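Local structure of digeranylgeranylglycerophospholipid reductase (Sulfolobus acidocaldarius, 3ATQ) at residues Asp179-Asp184 against Gly235-Pro240; Asp201-Phe206 against Trp218-Gly223; Leu269-Arg274 against Phe292-Val297. The protein reduces the double bonds of the geranylgeranyl chains of archaeal membrane lipid precursors, using one bound FAD per subunit, to give saturated archaeol lipids. All coordinates share one frame; numbering follows the deposited sequence.

Interaction 1. Residues Asp179-Asp184 against Gly235-Pro240; sequences DDKDAD and GGMGYP. With C14 (tetradecane), chain C.
Backbone packing dominates this contact, in which the short 3-10 turn Asp180-Lys181, leading into strand 183-193, meets Gly235 and Gly236 at the start of the loop that follows strand 226-234. One hydrogen bond crosses it, from Gly235 N to Ala183 O, 2.8 Å long and nearly straight at 164°. A CA-H...O contact supports it: Lys181 CA lies 3.4 Å from Gly235 O. The carbonyl carbon of Gly235 is 3.2 Å from Asp180 O, and Gly236, which has positive phi, brings its CA to 3.4 Å from Asp180 CB; neither glycine puts a side chain between the backbones. Lys181 lays its extended aliphatic chain over the loop, CE 3.6 Å from Gly236 O. Its CD meets Met237 SD at 4.0 Å, and the two side chains cross at about a right angle. At the inner end, Asp184 OD2 approaches tetradecane C11 at 3.2 Å, a carboxylate beside a hydrocarbon. The contact thus extends the pairing of two antiparallel neighbours, strands 183-193 and 226-234, while on its other side segment 179-184 borders edge strand 261-271, and a salt bridge joins Asp182 to Arg352 of helix 332-357.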
loop_
_atom_site.group_PDB
_atom_site.type_symbol
_atom_site.label_atom_id
_atom_site.label_comp_id
_atom_site.label_asym_id
_atom_site.label_seq_id
_atom_site.Cartn_x
_atom_site.Cartn_y
_atom_site.Cartn_z
ATOM N N ASP A 179 -11.473 0.227 -9.106
ATOM C CA ASP A 179 -11.750 -0.661 -10.243
ATOM C C ASP A 179 -11.137 -2.037 -9.950
ATOM O O ASP A 179 -10.039 -2.122 -9.399
ATOM C CB ASP A 179 -11.129 -0.114 -11.529
ATOM C CG ASP A 179 -12.131 0.477 -12.458
ATOM O OD1 ASP A 179 -12.309 -0.089 -13.571
ATOM O OD2 ASP A 179 -12.758 1.494 -12.094
ATOM N N ASP A 180 -11.836 -3.095 -10.361
ATOM C CA ASP A 180 -11.404 -4.478 -10.125
ATOM C C ASP A 180 -9.994 -4.728 -10.650
ATOM O O ASP A 180 -9.200 -5.430 -10.022
ATOM C CB ASP A 180 -12.365 -5.450 -10.841
ATOM C CG ASP A 180 -13.661 -5.662 -10.089
ATOM O OD1 ASP A 180 -13.722 -5.340 -8.876
ATOM O OD2 ASP A 180 -14.616 -6.143 -10.723
ATOM N N LYS A 181 -9.677 -4.151 -11.805
ATOM C CA LYS A 181 -8.348 -4.359 -12.383
ATOM C C LYS A 181 -7.233 -3.511 -11.733
ATOM O O LYS A 181 -6.063 -3.618 -12.113
ATOM C CB LYS A 181 -8.375 -4.108 -13.890
ATOM C CG LYS A 181 -9.165 -5.161 -14.694
ATOM C CD LYS A 181 -9.078 -4.874 -16.193
ATOM C CE LYS A 181 -10.212 -5.553 -16.941
ATOM N NZ LYS A 181 -10.265 -5.159 -18.390
ATOM N N ASP A 182 -7.612 -2.674 -10.769
ATOM C CA ASP A 182 -6.669 -1.778 -10.097
ATOM C C ASP A 182 -6.386 -2.335 -8.718
ATOM O O ASP A 182 -5.919 -1.621 -7.829
ATOM C CB ASP A 182 -7.245 -0.368 -10.002
ATOM C CG ASP A 182 -7.138 0.410 -11.317
ATOM O OD1 ASP A 182 -6.526 -0.114 -12.264
ATOM O OD2 ASP A 182 -7.641 1.554 -11.372
ATOM N N ALA A 183 -6.663 -3.624 -8.547
ATOM C CA ALA A 183 -6.293 -4.295 -7.307
ATOM C C ALA A 183 -5.864 -5.722 -7.581
ATOM O O ALA A 183 -6.205 -6.290 -8.630
ATOM C CB ALA A 183 -7.460 -4.265 -6.324
ATOM N N ASP A 184 -5.112 -6.288 -6.639
ATOM C CA ASP A 184 -4.829 -7.716 -6.613
ATOM C C ASP A 184 -5.569 -8.382 -5.459
ATOM O O ASP A 184 -5.960 -7.717 -4.473
ATOM C CB ASP A 184 -3.343 -7.959 -6.380
ATOM C CG ASP A 184 -2.502 -7.778 -7.614
ATOM O OD1 ASP A 184 -2.968 -7.267 -8.654
ATOM O OD2 ASP A 184 -1.317 -8.172 -7.516
ATOM N N GLY A 235 -6.951 -8.670 -9.937
ATOM C CA GLY A 235 -8.399 -8.802 -9.875
ATOM C C GLY A 235 -9.046 -8.366 -11.177
ATOM O O GLY A 235 -8.386 -7.776 -12.058
ATOM N N GLY A 236 -10.335 -8.669 -11.312
ATOM C CA GLY A 236 -11.132 -8.230 -12.470
ATOM C C GLY A 236 -10.779 -8.854 -13.804
ATOM O O GLY A 236 -11.182 -8.349 -14.859
ATOM N N MET A 237 -10.043 -9.964 -13.769
ATOM C CA MET A 237 -9.558 -10.603 -14.988
ATOM C C MET A 237 -10.243 -11.949 -15.279
ATOM O O MET A 237 -9.939 -12.617 -16.280
ATOM C CB MET A 237 -8.040 -10.780 -14.907
ATOM C CG MET A 237 -7.260 -9.482 -14.770
ATOM S SD MET A 237 -7.375 -8.494 -16.279
ATOM C CE MET A 237 -6.236 -9.391 -17.343
ATOM N N GLY A 238 -11.158 -12.346 -14.398
ATOM C CA GLY A 238 -11.840 -13.631 -14.518
ATOM C C GLY A 238 -11.011 -14.844 -14.119
ATOM O O GLY A 238 -11.380 -15.975 -14.458
ATOM N N TYR A 239 -9.890 -14.628 -13.418
ATOM C CA TYR A 239 -9.041 -15.752 -12.982
ATOM C C TYR A 239 -9.747 -16.601 -11.930
ATOM O O TYR A 239 -10.596 -16.096 -11.187
ATOM C CB TYR A 239 -7.681 -15.304 -12.416
ATOM C CG TYR A 239 -6.843 -14.479 -13.350
ATOM C CD1 TYR A 239 -6.776 -14.783 -14.712
ATOM C CD2 TYR A 239 -6.111 -13.388 -12.873
ATOM C CE1 TYR A 239 -6.016 -14.025 -15.582
ATOM C CE2 TYR A 239 -5.332 -12.617 -13.731
ATOM C CZ TYR A 239 -5.290 -12.943 -15.091
ATOM O OH TYR A 239 -4.532 -12.195 -15.972
ATOM N N PRO A 240 -9.411 -17.899 -11.882
ATOM C CA PRO A 240 -9.883 -18.775 -10.808
ATOM C C PRO A 240 -9.439 -18.293 -9.433
ATOM O O PRO A 240 -8.560 -17.424 -9.335
ATOM C CB PRO A 240 -9.222 -20.121 -11.127
ATOM C CG PRO A 240 -8.247 -19.863 -12.230
ATOM C CD PRO A 240 -8.727 -18.657 -12.946
HETATM C C01 C14 C . 9.704 -4.800 0.653
HETATM C C02 C14 C . 8.227 -4.680 0.324
HETATM C C03 C14 C . 7.807 -5.694 -0.734
HETATM C C04 C14 C . 6.737 -6.627 -0.190
HETATM C C05 C14 C . 5.401 -6.456 -0.888
HETATM C C06 C14 C . 4.590 -7.746 -0.823
HETATM C C07 C14 C . 3.162 -7.509 -1.318
HETATM C C08 C14 C . 2.455 -8.794 -1.732
HETATM C C09 C14 C . 1.365 -8.564 -2.785
HETATM C C10 C14 C . 1.930 -8.603 -4.201
HETATM C C11 C14 C . 0.915 -8.178 -5.253
HETATM C C12 C14 C . 1.345 -6.920 -6.020
HETATM C C13 C14 C . 1.996 -7.222 -7.367
HETATM C C14 C14 C . 1.585 -6.251 -8.459
#

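Interaction 2. Residues Asp201-Phe206 against Trp218-Gly223; sequences DYLRIF and WYFPKG. With C14 (tetradecane), chain C.
Arg204 O receives the shorter of the two backbone bonds here, from Tyr219 N at 2.9 Å, and Trp218 CA adds a CA-H...O contact to the same oxygen. The return bond, Arg204 N to Tyr219 O, measures 3.0 Å, which makes Arg204 and Tyr219 an antiparallel hydrogen-bonded pair; Ile205 and Trp218 form the adjoining non-hydrogen-bonded pair. Strands 202-206 and 216-221 are the two arms of a beta hairpin, antiparallel, with 173° between the axes of 202-206 and 218-221.

On the face carrying Arg204 and Tyr219, the two side chains lie side by side and point the same way. The guanidinium lies nearly parallel to the phenol ring, planes 17° apart, with Tyr219 CE2 over the guanidinium centre, 3.4 Å from Arg204 CZ, and NH1 over the ring toward its rim. Tyr219 reaches this place with CG anti to the backbone N (chi1 179°), while Arg204 runs extended from CG to NE. Each polar end has a further partner: Arg204 NH2 bonds to Glu198 O, Tyr219 OH to Asp256. Phe206 brings its ring edge to Tyr219 CB.

Phe220 is covered on both ring faces. Leu203 CD1 makes a CH-pi contact 4.1 Å from its centroid, and Trp218 CD1 sits 3.4 Å above the opposite face. Beyond them lies tetradecane, whose C08 is 3.4 Å from Trp218 CZ3 and whose C04 is 3.9 Å from Phe220 CE2. The hairpin therefore separates its chemistry: on one face a guanidinium laid over a phenol ring, with Phe206 beside it, and on the other an aromatic, hydrocarbon-lined wall, consistent with a pocket for isoprenoid chains.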
loop_
_atom_site.group_PDB
_atom_site.type_symbol
_atom_site.label_atom_id
_atom_site.label_comp_id
_atom_site.label_asym_id
_atom_site.label_seq_id
_atom_site.Cartn_x
_atom_site.Cartn_y
_atom_site.Cartn_z
ATOM N N ASP A 201 18.345 -14.239 5.016
ATOM C CA ASP A 201 18.238 -12.776 5.058
ATOM C C ASP A 201 17.790 -12.158 3.727
ATOM O O ASP A 201 17.752 -10.927 3.593
ATOM C CB ASP A 201 19.555 -12.138 5.524
ATOM C CG ASP A 201 20.752 -12.529 4.660
ATOM O OD1 ASP A 201 20.773 -13.647 4.095
ATOM O OD2 ASP A 201 21.691 -11.704 4.570
ATOM N N TYR A 202 17.462 -12.999 2.744
ATOM C CA TYR A 202 16.981 -12.499 1.450
ATOM C C TYR A 202 15.541 -12.919 1.188
ATOM O O TYR A 202 15.208 -14.102 1.317
ATOM C CB TYR A 202 17.872 -12.966 0.293
ATOM C CG TYR A 202 19.144 -12.145 0.203
ATOM C CD1 TYR A 202 19.286 -11.157 -0.771
ATOM C CD2 TYR A 202 20.168 -12.315 1.133
ATOM C CE1 TYR A 202 20.429 -10.379 -0.836
ATOM C CE2 TYR A 202 21.320 -11.538 1.076
ATOM C CZ TYR A 202 21.431 -10.569 0.088
ATOM O OH TYR A 202 22.559 -9.795 0.023
ATOM N N LEU A 203 14.712 -11.947 0.800
ATOM C CA LEU A 203 13.354 -12.249 0.342
ATOM C C LEU A 203 13.514 -12.843 -1.043
ATOM O O LEU A 203 14.509 -12.573 -1.722
ATOM C CB LEU A 203 12.492 -10.968 0.243
ATOM C CG LEU A 203 12.393 -10.054 1.470
ATOM C CD1 LEU A 203 11.480 -8.876 1.191
ATOM C CD2 LEU A 203 11.905 -10.825 2.718
ATOM N N ARG A 204 12.553 -13.669 -1.442
ATOM C CA ARG A 204 12.533 -14.243 -2.772
ATOM C C ARG A 204 11.230 -13.834 -3.440
ATOM O O ARG A 204 10.129 -13.991 -2.880
ATOM C CB ARG A 204 12.650 -15.771 -2.726
ATOM C CG ARG A 204 13.875 -16.295 -1.964
ATOM C CD ARG A 204 13.945 -17.800 -2.027
ATOM N NE ARG A 204 14.839 -18.327 -1.002
ATOM C CZ ARG A 204 14.929 -19.610 -0.665
ATOM N NH1 ARG A 204 14.173 -20.523 -1.268
ATOM N NH2 ARG A 204 15.780 -19.981 0.286
ATOM N N ILE A 205 11.357 -13.282 -4.630
ATOM C CA ILE A 205 10.190 -12.950 -5.427
ATOM C C ILE A 205 10.285 -13.686 -6.772
ATOM O O ILE A 205 11.301 -13.587 -7.460
ATOM C CB ILE A 205 10.054 -11.419 -5.596
ATOM C CG1 ILE A 205 9.724 -10.787 -4.226
ATOM C CG2 ILE A 205 8.990 -11.076 -6.654
ATOM C CD1 ILE A 205 9.640 -9.268 -4.198
ATOM N N PHE A 206 9.222 -14.418 -7.122
ATOM C CA PHE A 206 9.164 -15.175 -8.372
ATOM C C PHE A 206 8.126 -14.580 -9.335
ATOM O O PHE A 206 6.919 -14.505 -9.042
ATOM C CB PHE A 206 8.830 -16.637 -8.098
ATOM C CG PHE A 206 9.629 -17.249 -6.986
ATOM C CD1 PHE A 206 10.823 -17.927 -7.253
ATOM C CD2 PHE A 206 9.174 -17.179 -5.671
ATOM C CE1 PHE A 206 11.567 -18.499 -6.215
ATOM C CE2 PHE A 206 9.899 -17.765 -4.626
ATOM C CZ PHE A 206 11.102 -18.424 -4.898
ATOM N N TRP A 218 5.869 -15.167 -3.632
ATOM C CA TRP A 218 6.944 -14.775 -2.757
ATOM C C TRP A 218 7.252 -15.793 -1.693
ATOM O O TRP A 218 6.427 -16.609 -1.353
ATOM C CB TRP A 218 6.664 -13.413 -2.101
ATOM C CG TRP A 218 5.635 -13.405 -1.017
ATOM C CD1 TRP A 218 5.812 -13.727 0.314
ATOM C CD2 TRP A 218 4.273 -12.999 -1.153
ATOM N NE1 TRP A 218 4.619 -13.569 1.000
ATOM C CE2 TRP A 218 3.667 -13.110 0.123
ATOM C CE3 TRP A 218 3.509 -12.539 -2.226
ATOM C CZ2 TRP A 218 2.322 -12.787 0.346
ATOM C CZ3 TRP A 218 2.162 -12.215 -1.998
ATOM C CH2 TRP A 218 1.588 -12.353 -0.729
ATOM N N TYR A 219 8.467 -15.699 -1.175
ATOM C CA TYR A 219 8.968 -16.575 -0.136
ATOM C C TYR A 219 9.779 -15.630 0.768
ATOM O O TYR A 219 10.907 -15.269 0.432
ATOM C CB TYR A 219 9.827 -17.656 -0.813
ATOM C CG TYR A 219 10.497 -18.682 0.077
ATOM C CD1 TYR A 219 9.948 -19.961 0.236
ATOM C CD2 TYR A 219 11.701 -18.400 0.713
ATOM C CE1 TYR A 219 10.589 -20.935 1.040
ATOM C CE2 TYR A 219 12.342 -19.354 1.508
ATOM C CZ TYR A 219 11.779 -20.610 1.668
ATOM O OH TYR A 219 12.431 -21.556 2.458
ATOM N N PHE A 220 9.180 -15.197 1.888
ATOM C CA PHE A 220 9.790 -14.197 2.782
ATOM C C PHE A 220 10.181 -14.880 4.099
ATOM O O PHE A 220 9.317 -15.119 4.936
ATOM C CB PHE A 220 8.825 -13.050 3.122
ATOM C CG PHE A 220 8.463 -12.136 1.949
ATOM C CD1 PHE A 220 9.104 -12.231 0.714
ATOM C CD2 PHE A 220 7.472 -11.154 2.125
ATOM C CE1 PHE A 220 8.755 -11.346 -0.370
ATOM C CE2 PHE A 220 7.116 -10.275 1.070
ATOM C CZ PHE A 220 7.763 -10.369 -0.174
ATOM N N PRO A 221 11.472 -15.189 4.285
ATOM C CA PRO A 221 11.895 -15.841 5.540
ATOM C C PRO A 221 11.687 -14.967 6.776
ATOM O O PRO A 221 11.993 -13.766 6.759
ATOM C CB PRO A 221 13.393 -16.108 5.314
ATOM C CG PRO A 221 13.563 -16.109 3.829
ATOM C CD PRO A 221 12.593 -15.049 3.341
ATOM N N LYS A 222 11.139 -15.567 7.830
ATOM C CA LYS A 222 10.909 -14.889 9.097
ATOM C C LYS A 222 11.868 -15.400 10.172
ATOM O O LYS A 222 11.710 -15.106 11.351
ATOM C CB LYS A 222 9.457 -15.094 9.538
ATOM C CG LYS A 222 8.452 -14.231 8.773
ATOM C CD LYS A 222 7.039 -14.574 9.204
ATOM C CE LYS A 222 6.081 -13.476 8.831
ATOM N NZ LYS A 222 6.259 -12.332 9.767
ATOM N N GLY A 223 12.867 -16.160 9.746
ATOM C CA GLY A 223 13.829 -16.795 10.648
ATOM C C GLY A 223 14.594 -17.834 9.867
ATOM O O GLY A 223 14.467 -17.912 8.642
HETATM C C01 C14 C . 9.704 -4.800 0.653
HETATM C C02 C14 C . 8.227 -4.680 0.324
HETATM C C03 C14 C . 7.807 -5.694 -0.734
HETATM C C04 C14 C . 6.737 -6.627 -0.190
HETATM C C05 C14 C . 5.401 -6.456 -0.888
HETATM C C06 C14 C . 4.590 -7.746 -0.823
HETATM C C07 C14 C . 3.162 -7.509 -1.318
HETATM C C08 C14 C . 2.455 -8.794 -1.732
HETATM C C09 C14 C . 1.365 -8.564 -2.785
HETATM C C10 C14 C . 1.930 -8.603 -4.201
HETATM C C11 C14 C . 0.915 -8.178 -5.253
HETATM C C12 C14 C . 1.345 -6.920 -6.020
HETATM C C13 C14 C . 1.996 -7.222 -7.367
HETATM C C14 C14 C . 1.585 -6.251 -8.459
#

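Interaction 3. Residues Leu269-Arg274 against Phe292-Val297; sequences LVPTRR and FTVNPV. With FDA (dihydroflavine-adenine dinucleotide), chain B; C14 (tetradecane), chain C.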
loop_
_atom_site.group_PDB
_atom_site.type_symbol
_atom_site.label_atom_id
_atom_site.label_comp_id
_atom_site.label_asym_id
_atom_site.label_seq_id
_atom_site.Cartn_x
_atom_site.Cartn_y
_atom_site.Cartn_z
ATOM N N LEU A 269 -7.662 -8.263 -0.143
ATOM C CA LEU A 269 -7.490 -7.389 -1.303
ATOM C C LEU A 269 -6.330 -6.401 -1.061
ATOM O O LEU A 269 -6.133 -5.919 0.059
ATOM C CB LEU A 269 -8.806 -6.629 -1.511
ATOM C CG LEU A 269 -9.051 -5.812 -2.776
ATOM C CD1 LEU A 269 -9.192 -6.749 -3.968
ATOM C CD2 LEU A 269 -10.314 -4.974 -2.606
ATOM N N VAL A 270 -5.602 -6.076 -2.135
ATOM C CA VAL A 270 -4.482 -5.136 -2.115
ATOM C C VAL A 270 -4.674 -4.148 -3.268
ATOM O O VAL A 270 -4.555 -4.543 -4.415
ATOM C CB VAL A 270 -3.127 -5.866 -2.370
ATOM C CG1 VAL A 270 -1.970 -4.878 -2.295
ATOM C CG2 VAL A 270 -2.923 -6.955 -1.374
ATOM N N PRO A 271 -4.956 -2.865 -2.971
ATOM C CA PRO A 271 -5.064 -1.875 -4.082
ATOM C C PRO A 271 -3.725 -1.725 -4.798
ATOM O O PRO A 271 -2.684 -1.843 -4.160
ATOM C CB PRO A 271 -5.415 -0.563 -3.375
ATOM C CG PRO A 271 -5.670 -0.929 -1.921
ATOM C CD PRO A 271 -5.142 -2.267 -1.634
ATOM N N THR A 272 -3.718 -1.478 -6.108
ATOM C CA THR A 272 -2.434 -1.396 -6.829
ATOM C C THR A 272 -2.531 -0.276 -7.851
ATOM O O THR A 272 -2.481 -0.528 -9.057
ATOM C CB THR A 272 -2.012 -2.747 -7.546
ATOM O OG1 THR A 272 -3.022 -3.143 -8.480
ATOM C CG2 THR A 272 -1.823 -3.893 -6.557
ATOM N N ARG A 273 -2.720 0.951 -7.365
ATOM C CA ARG A 273 -2.949 2.078 -8.246
ATOM C C ARG A 273 -2.463 3.379 -7.611
ATOM O O ARG A 273 -2.075 3.411 -6.445
ATOM C CB ARG A 273 -4.440 2.170 -8.594
ATOM C CG ARG A 273 -5.397 2.154 -7.370
ATOM C CD ARG A 273 -6.709 2.870 -7.754
ATOM N NE ARG A 273 -6.564 4.326 -7.674
ATOM C CZ ARG A 273 -7.556 5.186 -7.893
ATOM N NH1 ARG A 273 -8.763 4.735 -8.257
ATOM N NH2 ARG A 273 -7.345 6.490 -7.753
ATOM N N ARG A 274 -2.514 4.450 -8.386
ATOM C CA ARG A 274 -2.359 5.814 -7.879
ATOM C C ARG A 274 -3.283 6.048 -6.663
ATOM O O ARG A 274 -4.318 5.406 -6.550
ATOM C CB ARG A 274 -2.728 6.799 -9.004
ATOM C CG ARG A 274 -4.198 6.663 -9.481
ATOM C CD ARG A 274 -4.403 7.019 -10.981
ATOM N NE ARG A 274 -5.807 6.776 -11.373
ATOM C CZ ARG A 274 -6.380 5.574 -11.539
ATOM N NH1 ARG A 274 -5.698 4.441 -11.382
ATOM N NH2 ARG A 274 -7.667 5.494 -11.865
ATOM N N PHE A 292 -5.901 3.974 -1.029
ATOM C CA PHE A 292 -5.106 3.325 -2.092
ATOM C C PHE A 292 -3.619 3.732 -2.039
ATOM O O PHE A 292 -3.052 4.112 -3.055
ATOM C CB PHE A 292 -5.668 3.637 -3.500
ATOM C CG PHE A 292 -7.164 3.468 -3.639
ATOM C CD1 PHE A 292 -7.852 2.485 -2.932
ATOM C CD2 PHE A 292 -7.881 4.311 -4.503
ATOM C CE1 PHE A 292 -9.241 2.332 -3.081
ATOM C CE2 PHE A 292 -9.271 4.160 -4.677
ATOM C CZ PHE A 292 -9.948 3.181 -3.955
ATOM N N THR A 293 -2.988 3.658 -0.868
ATOM C CA THR A 293 -1.605 4.162 -0.769
ATOM C C THR A 293 -0.530 3.102 -1.187
ATOM O O THR A 293 0.655 3.384 -1.165
ATOM C CB THR A 293 -1.315 4.755 0.622
ATOM O OG1 THR A 293 -1.672 3.790 1.625
ATOM C CG2 THR A 293 -2.113 6.050 0.858
ATOM N N VAL A 294 -0.944 1.920 -1.614
ATOM C CA VAL A 294 -0.021 0.779 -1.837
ATOM C C VAL A 294 0.848 0.993 -3.089
ATOM O O VAL A 294 0.356 1.493 -4.114
ATOM C CB VAL A 294 -0.819 -0.545 -2.006
ATOM C CG1 VAL A 294 0.105 -1.698 -2.278
ATOM C CG2 VAL A 294 -1.662 -0.854 -0.762
ATOM N N ASN A 295 2.128 0.612 -3.011
ATOM C CA ASN A 295 3.016 0.645 -4.201
ATOM C C ASN A 295 2.422 -0.221 -5.335
ATOM O O ASN A 295 2.266 -1.425 -5.167
ATOM C CB ASN A 295 4.423 0.135 -3.812
ATOM C CG ASN A 295 5.440 0.244 -4.957
ATOM O OD1 ASN A 295 5.286 -0.385 -6.017
ATOM N ND2 ASN A 295 6.496 1.031 -4.733
ATOM N N PRO A 296 2.105 0.376 -6.494
ATOM C CA PRO A 296 1.392 -0.417 -7.503
ATOM C C PRO A 296 2.222 -1.518 -8.195
ATOM O O PRO A 296 1.629 -2.440 -8.775
ATOM C CB PRO A 296 1.000 0.645 -8.547
ATOM C CG PRO A 296 0.925 1.914 -7.752
ATOM C CD PRO A 296 2.138 1.800 -6.872
ATOM N N VAL A 297 3.548 -1.395 -8.166
ATOM C CA VAL A 297 4.430 -2.407 -8.806
ATOM C C VAL A 297 4.744 -3.606 -7.900
ATOM O O VAL A 297 4.642 -4.769 -8.346
ATOM C CB VAL A 297 5.707 -1.805 -9.399
ATOM C CG1 VAL A 297 6.697 -2.904 -9.825
ATOM C CG2 VAL A 297 5.359 -0.981 -10.637
HETATM P PA FDA B . -5.215 -2.359 7.837
HETATM O O1A FDA B . -6.240 -3.221 7.131
HETATM O O2A FDA B . -3.958 -2.975 8.365
HETATM O O5B FDA B . -6.005 -1.707 9.072
HETATM C C5B FDA B . -7.365 -1.265 8.991
HETATM C C4B FDA B . -7.982 -1.392 10.383
HETATM O O4B FDA B . -9.264 -0.765 10.385
HETATM C C3B FDA B . -8.207 -2.842 10.802
HETATM O O3B FDA B . -7.473 -3.098 12.020
HETATM C C2B FDA B . -9.723 -2.978 10.983
HETATM O O2B FDA B . -10.062 -3.760 12.141
HETATM C C1B FDA B . -10.158 -1.542 11.203
HETATM N N9A FDA B . -11.500 -1.173 10.715
HETATM C C8A FDA B . -11.978 -1.316 9.463
HETATM N N7A FDA B . -13.228 -0.761 9.421
HETATM C C5A FDA B . -13.494 -0.261 10.651
HETATM C C6A FDA B . -14.590 0.402 11.204
HETATM N N6A FDA B . -15.692 0.645 10.451
HETATM N N1A FDA B . -14.528 0.789 12.509
HETATM C C2A FDA B . -13.448 0.535 13.281
HETATM N N3A FDA B . -12.397 -0.121 12.764
HETATM C C4A FDA B . -12.397 -0.512 11.459
HETATM N N1 FDA B . 2.690 -4.455 2.468
HETATM C C2 FDA B . 3.975 -4.409 2.868
HETATM O O2 FDA B . 4.451 -3.287 3.168
HETATM N N3 FDA B . 4.754 -5.519 2.933
HETATM C C4 FDA B . 4.321 -6.755 2.611
HETATM O O4 FDA B . 5.056 -7.783 2.687
HETATM C C4X FDA B . 2.921 -6.889 2.165
HETATM N N5 FDA B . 2.358 -8.052 1.777
HETATM C C5X FDA B . 1.014 -8.181 1.672
HETATM C C6 FDA B . 0.441 -9.453 1.591
HETATM C C7 FDA B . -0.943 -9.622 1.543
HETATM C C7M FDA B . -1.505 -11.040 1.481
HETATM C C8 FDA B . -1.767 -8.491 1.556
HETATM C C8M FDA B . -3.286 -8.622 1.536
HETATM C C9 FDA B . -1.189 -7.201 1.648
HETATM C C9A FDA B . 0.196 -7.037 1.692
HETATM N N10 FDA B . 0.783 -5.737 1.767
HETATM C C10 FDA B . 2.126 -5.637 2.134
HETATM C "C1'" FDA B . -0.112 -4.582 2.006
HETATM C "C2'" FDA B . -0.189 -4.173 3.489
HETATM O "O2'" FDA B . -0.523 -5.319 4.277
HETATM C "C3'" FDA B . -1.282 -3.120 3.635
HETATM O "O3'" FDA B . -1.120 -2.181 2.547
HETATM C "C4'" FDA B . -1.224 -2.336 4.951
HETATM O "O4'" FDA B . -1.190 -3.213 6.075
HETATM C "C5'" FDA B . -2.465 -1.425 5.036
HETATM O "O5'" FDA B . -2.497 -0.764 6.309
HETATM P P FDA B . -3.816 0.020 6.791
HETATM O O1P FDA B . -3.617 0.587 8.163
HETATM O O2P FDA B . -4.232 0.913 5.637
HETATM O O3P FDA B . -4.976 -1.131 6.823
HETATM C C01 C14 C . 9.704 -4.800 0.653
HETATM C C02 C14 C . 8.227 -4.680 0.324
HETATM C C03 C14 C . 7.807 -5.694 -0.734
HETATM C C04 C14 C . 6.737 -6.627 -0.190
HETATM C C05 C14 C . 5.401 -6.456 -0.888
HETATM C C06 C14 C . 4.590 -7.746 -0.823
HETATM C C07 C14 C . 3.162 -7.509 -1.318
HETATM C C08 C14 C . 2.455 -8.794 -1.732
HETATM C C09 C14 C . 1.365 -8.564 -2.785
HETATM C C10 C14 C . 1.930 -8.603 -4.201
HETATM C C11 C14 C . 0.915 -8.178 -5.253
HETATM C C12 C14 C . 1.345 -6.920 -6.020
HETATM C C13 C14 C . 1.996 -7.222 -7.367
HETATM C C14 C14 C . 1.585 -6.251 -8.459
HETATM O O HOH W 1 -2.677 1.410 -4.473
#
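Arg273 and Phe292 set the geometry of this contact. The guanidinium and the phenyl ring are inclined by 44°, not a flat stack: Phe292 CD2 stands over the centre of one guanidinium face, 3.4 Å from Arg273 NE. The guanidinium of Arg274 covers the opposite face. Arg273 is turned into this slot by a bend at chi3 (-81°), and its rotation is fixed by NE, which donates to Arg274 O at 2.7 Å (162°). Salt bridges tie Arg273 to Glu176 and Arg274 to Asp349.

Phe292 crosses Pro271 at about a right angle, CD1 to Pro271 CB 3.9 Å. Val294 likewise stands across Val270, their CG1 atoms 3.8 Å apart, and across Pro271, with Val294 CB packed at 3.1 Å against Pro271 O. Pro296 sets CB and CG against the Thr272 and Arg273 carbonyls (CG to Arg273 O 3.6 Å); its own O is buried with no partner in the model. Water 1 accepts from Arg273 N (2.9 Å) and can donate to Val294 O.

The same valines face the cofactor: Val270 CG2 is 3.4 Å from C8M of the reduced flavin, and Val294 CG2 approaches the ribityl O3'. Asn295 forms an Asx turn, OD1 accepting from Val297 N and from N of lipid-binding His298, while ND2 bonds to Tyr341. Strand end and loop thus contribute Val270 and Val294 to the wall of the flavin site, beside FAD-binding Asp289 and Gly301.

Overall arrangement
All three contacts reach the same mixed sheet and all touch the bound tetradecane, which lies beside the flavin ring. Interactions 1 and 3 adjoin, centres 13 Å apart, because strands 183-193 and 261-271 are neighbours: Asp182 O to Thr272 N (2.8 Å) and Asp184 O to Val270 N (2.9 Å) are probable hydrogen bonds. Interaction 2 is nested in sequence inside the loop that interaction 1 closes, yet their centres lie 25 Å apart; from interaction 3 it is 21 Å. Asp184, Pro296 and Val297 meet one end of the hydrocarbon, whereas Trp218 and Phe220 line its middle, and both interactions 2 and 3 also touch the reduced flavin.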